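Local structure of tellurite resistance protein of COG3793 (Nostoc punctiforme, 2OU3) at residues Trp12-Asn15 against Gly19-Gln22; Trp103-Asp108 against Glu113-Lys118. The protein is of unknown precise function but belongs to the TerB tellurite resistance family and binds zinc and an indole carbaldehyde. All coordinates share one frame; numbering follows the deposited sequence. Where two conformers were deposited one is given.

How the contacts relate
Contact 1 lies at the partly buried end of helix 4-18, where the chain turns back on itself beside the indole pocket and the second subunit. Contact 2 is buried and joins helix 94-106 to helix 113-126 through a zinc ion. The two share no helix: they sit on opposite sides of the chain's centre, with centres 26 Å apart and nearest atoms about 13 Å apart. Their chemistry follows their place. Residues 12-15 and 19-22 are joined by two hydrogen bonds and an apolar touch, and the second subunit adds further partners. Residues 103-108 and 113-118 meet through oxygen atoms gathered round a metal, with Glu50 of helix 48-60 and two waters filling out the shell.

Contact 1: residues Trp12-Asn15 against Gly19-Gln22; sequences WIIN and GFNQ. With I3A (1H-indole-3-carbaldehyde), chain E.
Asn15 reaches over the turn at the end of helix 4-18 to the carbonyl of Phe20, with ND2 3.0 Å from Phe20 O. The bond is fairly straight at hydrogen, 162°, and the acceptor lies almost in the plane of the Asn15 amide; seen from Phe20, the donor stands well above the carbonyl plane. With CG anti to the backbone N (chi1 -179°), the Asn15 amide is swung out toward the departing chain. A second bond runs from Gly19 N to Asn15 O at 2.9 Å, a last helical turn that is bent at hydrogen (138°). Gly19 then leaves the helix with positive phi, a conformation that favours glycine, and the chain reverses past Asn15.

Beside these polar links, Ile14 points its CG2 branch, anti to the backbone N, at the root of the Phe20 side chain, where CG2 comes 3.5 Å from Phe20 CB. The far end of the Phe20 ring meets the ligand: Phe20 CE2 is 3.4 Å from C8 of the indole carbaldehyde, and CE2 and CZ come down edge-on over the flat indole, the two ring planes nearly perpendicular. Ile14 also touches Pro24 and Trp61, both lining this pocket, and so packs as a second shell behind it. Ser29 and Asp96 hydrogen-bond the ligand.

The second subunit closes in from outside: its Arg147 gives a hydrogen bond to Asn15 O, its Ser159 packs on Phe20, and Asn21 makes backbone bonds to it. Asn15 O thus accepts from both Gly19 and that arginine. Two peptide carbonyls, Asn15 O in the last turn and Phe20 O past it, each accept from a side chain, suggesting that the backbone carrying the Phe20 ring is set by both the helix end and the second subunit.

Contact 2: residues Trp103-Asp108 against Glu113-Lys118; sequences WVSAAD and EKEKAK. With ZN (zinc ion), chain C.
Glu115 brings OE2 against Ser105 CB, 3.5 Å away, as it reaches for a zinc ion held in a helix-loop-helix of the all-helical TerB family domain. Its coordination is octahedral. Ser105 gives its backbone oxygen, with O 2.1 Å from the zinc ion, while Asp108 and Glu115 each bind through one carboxylate oxygen, OD1 and OE2, lying trans to each other. Two waters and Glu50 complete the six ligands.

Ser105 O and Glu115 OE2 approach to 3.0 Å because both coordinate the metal, whose charge would offset their repulsion. Beyond CG the Glu115 chain is extended (chi2 171°), which carries its carboxylate across from helix 113-126; the planes of the Asp108 and Glu115 carboxylates stand 69° apart. Their other oxygens are taken up too: Asp108 OD2 and Glu115 OE1 each accept from a metal-bound water. Ser105 OG turns instead to Ala101 O, one helical turn back. Lys118 NZ, also bonded to Ala40 O, donates to a further water, which lies 3.0 Å from Glu115 OE2. Straight across the zinc ion from Ser105 O sits the water that Asp108 OD2 accepts from.

Contact 1: residues Trp12-Asn15 against Gly19-Gln22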
loop_
_atom_site.group_PDB
_atom_site.type_symbol
_atom_site.label_atom_id
_atom_site.label_comp_id
_atom_site.label_asym_id
_atom_site.label_seq_id
_atom_site.Cartn_x
_atom_site.Cartn_y
_atom_site.Cartn_z
ATOM N N TRP A 12 6.769 5.617 -5.116
ATOM C CA TRP A 12 5.902 5.905 -3.982
ATOM C C TRP A 12 5.527 4.611 -3.297
ATOM O O TRP A 12 5.675 4.481 -2.085
ATOM C CB TRP A 12 4.629 6.665 -4.411
ATOM C CG TRP A 12 3.776 7.105 -3.237
ATOM C CD1 TRP A 12 3.780 8.320 -2.670
ATOM C CD2 TRP A 12 2.834 6.334 -2.510
ATOM N NE1 TRP A 12 2.910 8.373 -1.628
ATOM C CE2 TRP A 12 2.323 7.161 -1.487
ATOM C CE3 TRP A 12 2.371 5.037 -2.611
ATOM C CZ2 TRP A 12 1.351 6.736 -0.591
ATOM C CZ3 TRP A 12 1.416 4.612 -1.731
ATOM C CH2 TRP A 12 0.946 5.445 -0.705
ATOM N N ILE A 13 5.063 3.630 -4.070
ATOM C CA ILE A 13 4.595 2.384 -3.493
ATOM C C ILE A 13 5.737 1.543 -2.904
ATOM O O ILE A 13 5.575 0.881 -1.864
ATOM C CB ILE A 13 3.749 1.586 -4.541
ATOM C CG1 ILE A 13 2.775 0.637 -3.848
ATOM C CG2 ILE A 13 4.638 0.854 -5.555
ATOM C CD1 ILE A 13 2.035 1.255 -2.655
ATOM N N ILE A 14 6.892 1.555 -3.562
ATOM C CA ILE A 14 8.066 0.860 -3.027
ATOM C C ILE A 14 8.474 1.505 -1.717
ATOM O O ILE A 14 8.709 0.813 -0.712
ATOM C CB ILE A 14 9.226 0.881 -4.027
ATOM C CG1 ILE A 14 8.971 -0.131 -5.112
ATOM C CG2 ILE A 14 10.531 0.578 -3.306
ATOM C CD1 ILE A 14 9.056 -1.630 -4.621
ATOM N N ASN A 15 8.490 2.834 -1.688
ATOM C CA ASN A 15 8.780 3.524 -0.417
ATOM C C ASN A 15 7.718 3.236 0.669
ATOM O O ASN A 15 8.040 3.048 1.854
ATOM C CB ASN A 15 8.967 5.018 -0.625
ATOM C CG ASN A 15 9.293 5.734 0.654
ATOM O OD1 ASN A 15 8.396 6.255 1.338
ATOM N ND2 ASN A 15 10.563 5.716 1.029
ATOM N N GLY A 19 10.147 1.174 2.571
ATOM C CA GLY A 19 10.992 2.269 3.054
ATOM C C GLY A 19 12.123 2.672 2.124
ATOM O O GLY A 19 12.954 3.548 2.457
ATOM N N PHE A 20 12.180 2.039 0.950
ATOM C CA PHE A 20 13.288 2.180 0.032
ATOM C C PHE A 20 13.222 3.527 -0.660
ATOM O O PHE A 20 12.154 4.028 -0.919
ATOM C CB PHE A 20 13.218 1.080 -1.044
ATOM C CG PHE A 20 13.425 -0.341 -0.530
ATOM C CD1 PHE A 20 13.928 -0.614 0.739
ATOM C CD2 PHE A 20 13.118 -1.425 -1.367
ATOM C CE1 PHE A 20 14.115 -1.938 1.187
ATOM C CE2 PHE A 20 13.330 -2.734 -0.940
ATOM C CZ PHE A 20 13.828 -2.994 0.326
ATOM N N ASN A 21 14.380 4.121 -0.927
ATOM C CA ASN A 21 14.446 5.375 -1.699
ATOM C C ASN A 21 14.781 5.210 -3.185
ATOM O O ASN A 21 14.913 6.213 -3.907
ATOM C CB ASN A 21 15.454 6.321 -1.044
ATOM C CG ASN A 21 15.021 6.765 0.329
ATOM O OD1 ASN A 21 15.818 6.773 1.254
ATOM N ND2 ASN A 21 13.760 7.142 0.466
ATOM N N GLN A 22 14.827 3.956 -3.658
ATOM C CA GLN A 22 15.156 3.626 -5.041
ATOM C C GLN A 22 14.256 2.451 -5.404
ATOM O O GLN A 22 13.976 1.660 -4.525
ATOM C CB GLN A 22 16.620 3.217 -5.032
ATOM C CG GLN A 22 17.313 3.029 -6.321
ATOM C CD GLN A 22 18.752 2.571 -6.091
ATOM O OE1 GLN A 22 19.329 2.802 -5.014
ATOM N NE2 GLN A 22 19.336 1.913 -7.093
HETATM O O I3A E . 11.379 -5.647 -5.068
HETATM C "C3'" I3A E . 10.740 -5.577 -4.020
HETATM C C3 I3A E . 11.486 -5.759 -2.750
HETATM C C2 I3A E . 10.921 -5.644 -1.509
HETATM N N I3A E . 11.916 -5.852 -0.581
HETATM C C8 I3A E . 13.102 -6.098 -1.175
HETATM C C9 I3A E . 12.917 -6.052 -2.631
HETATM C C4 I3A E . 13.999 -6.235 -3.506
HETATM C C5 I3A E . 15.236 -6.502 -2.969
HETATM C C6 I3A E . 15.440 -6.545 -1.580
HETATM C C7 I3A E . 14.381 -6.339 -0.710
#

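Contact 2: residues Trp103-Asp108 against Glu113-Lys118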
loop_
_atom_site.group_PDB
_atom_site.type_symbol
_atom_site.label_atom_id
_atom_site.label_comp_id
_atom_site.label_asym_id
_atom_site.label_seq_id
_atom_site.Cartn_x
_atom_site.Cartn_y
_atom_site.Cartn_z
ATOM N N TRP A 103 2.082 -12.764 5.278
ATOM C CA TRP A 103 0.915 -12.144 4.638
ATOM C C TRP A 103 0.379 -13.012 3.507
ATOM O O TRP A 103 -0.823 -13.178 3.378
ATOM C CB TRP A 103 1.245 -10.763 4.092
ATOM C CG TRP A 103 1.028 -9.666 5.034
ATOM C CD1 TRP A 103 1.945 -9.074 5.840
ATOM C CD2 TRP A 103 -0.221 -9.027 5.296
ATOM N NE1 TRP A 103 1.348 -8.058 6.572
ATOM C CE2 TRP A 103 0.015 -8.024 6.272
ATOM C CE3 TRP A 103 -1.522 -9.215 4.818
ATOM C CZ2 TRP A 103 -0.995 -7.214 6.745
ATOM C CZ3 TRP A 103 -2.520 -8.404 5.293
ATOM C CH2 TRP A 103 -2.259 -7.428 6.247
ATOM N N VAL A 104 1.273 -13.575 2.700
ATOM C CA VAL A 104 0.849 -14.502 1.649
ATOM C C VAL A 104 0.104 -15.723 2.227
ATOM O O VAL A 104 -0.915 -16.116 1.695
ATOM C CB VAL A 104 2.036 -14.982 0.809
ATOM C CG1 VAL A 104 1.619 -16.141 -0.098
ATOM C CG2 VAL A 104 2.587 -13.806 -0.045
ATOM N N SER A 105 0.646 -16.318 3.275
ATOM C CA SER A 105 0.075 -17.478 3.906
ATOM C C SER A 105 -1.302 -17.128 4.499
ATOM O O SER A 105 -2.203 -17.944 4.550
ATOM C CB SER A 105 1.016 -17.976 4.991
ATOM O OG SER A 105 2.193 -18.523 4.427
ATOM N N ALA A 106 -1.452 -15.911 4.982
ATOM C CA ALA A 106 -2.715 -15.466 5.562
ATOM C C ALA A 106 -3.790 -15.194 4.512
ATOM O O ALA A 106 -4.953 -15.058 4.867
ATOM C CB ALA A 106 -2.482 -14.170 6.384
ATOM N N ALA A 107 -3.418 -15.110 3.229
ATOM C CA ALA A 107 -4.314 -14.613 2.169
ATOM C C ALA A 107 -5.516 -15.503 1.953
ATOM O O ALA A 107 -6.560 -15.037 1.513
ATOM C CB ALA A 107 -3.550 -14.446 0.815
ATOM N N ASP A 108 -5.350 -16.789 2.231
ATOM C CA ASP A 108 -6.414 -17.753 2.040
ATOM C C ASP A 108 -7.040 -18.196 3.371
ATOM O O ASP A 108 -7.641 -19.256 3.437
ATOM C CB ASP A 108 -5.906 -18.971 1.242
ATOM C CG ASP A 108 -4.863 -19.801 1.993
ATOM O OD1 ASP A 108 -4.125 -19.302 2.894
ATOM O OD2 ASP A 108 -4.754 -20.986 1.651
ATOM N N GLU A 113 -1.609 -23.746 12.686
ATOM C CA GLU A 113 -0.364 -24.189 13.331
ATOM C C GLU A 113 0.654 -24.712 12.327
ATOM O O GLU A 113 1.860 -24.515 12.503
ATOM C CB GLU A 113 -0.607 -25.251 14.413
ATOM C CG GLU A 113 -1.064 -24.693 15.761
ATOM C CD GLU A 113 -0.233 -23.505 16.255
ATOM O OE1 GLU A 113 1.012 -23.637 16.433
ATOM O OE2 GLU A 113 -0.855 -22.434 16.472
ATOM N N LYS A 114 0.170 -25.386 11.290
ATOM C CA LYS A 114 1.036 -25.828 10.194
ATOM C C LYS A 114 1.825 -24.659 9.596
ATOM O O LYS A 114 3.059 -24.727 9.448
ATOM C CB LYS A 114 0.216 -26.469 9.074
ATOM C CG LYS A 114 -0.069 -27.968 9.216
ATOM C CD LYS A 114 -0.753 -28.474 7.930
ATOM C CE LYS A 114 -0.902 -29.987 7.883
ATOM N NZ LYS A 114 -1.287 -30.459 6.514
ATOM N N GLU A 115 1.113 -23.584 9.256
ATOM C CA GLU A 115 1.742 -22.442 8.605
ATOM C C GLU A 115 2.677 -21.734 9.585
ATOM O O GLU A 115 3.741 -21.258 9.200
ATOM C CB GLU A 115 0.692 -21.475 8.019
ATOM C CG GLU A 115 0.046 -21.953 6.706
ATOM C CD GLU A 115 -1.119 -21.088 6.282
ATOM O OE1 GLU A 115 -1.990 -20.830 7.128
ATOM O OE2 GLU A 115 -1.173 -20.665 5.100
ATOM N N LYS A 116 2.307 -21.675 10.857
ATOM C CA LYS A 116 3.221 -21.112 11.845
ATOM C C LYS A 116 4.510 -21.949 11.991
ATOM O O LYS A 116 5.630 -21.399 12.166
ATOM C CB LYS A 116 2.490 -20.899 13.175
ATOM C CG LYS A 116 1.426 -19.805 13.053
ATOM C CD LYS A 116 0.721 -19.513 14.347
ATOM C CE LYS A 116 -0.443 -18.546 14.115
ATOM N NZ LYS A 116 -0.892 -17.884 15.368
ATOM N N ALA A 117 4.356 -23.266 11.905
ATOM C CA ALA A 117 5.496 -24.201 11.930
ATOM C C ALA A 117 6.438 -24.021 10.714
ATOM O O ALA A 117 7.666 -23.945 10.867
ATOM C CB ALA A 117 4.995 -25.639 12.012
ATOM N N LYS A 118 5.846 -23.962 9.525
ATOM C CA LYS A 118 6.572 -23.640 8.277
ATOM C C LYS A 118 7.398 -22.376 8.375
ATOM O O LYS A 118 8.591 -22.347 7.997
ATOM C CB LYS A 118 5.580 -23.438 7.130
ATOM C CG LYS A 118 4.842 -24.724 6.695
ATOM C CD LYS A 118 4.214 -24.652 5.270
ATOM C CE LYS A 118 3.430 -23.385 4.997
ATOM N NZ LYS A 118 2.672 -23.453 3.695
HETATM ZN ZN ZN C . -2.674 -19.908 4.050
HETATM O O HOH W 1 0.959 -21.336 3.148
HETATM O O HOH W 2 -3.388 -21.994 3.439
HETATM O O HOH W 3 -4.074 -19.740 5.740
#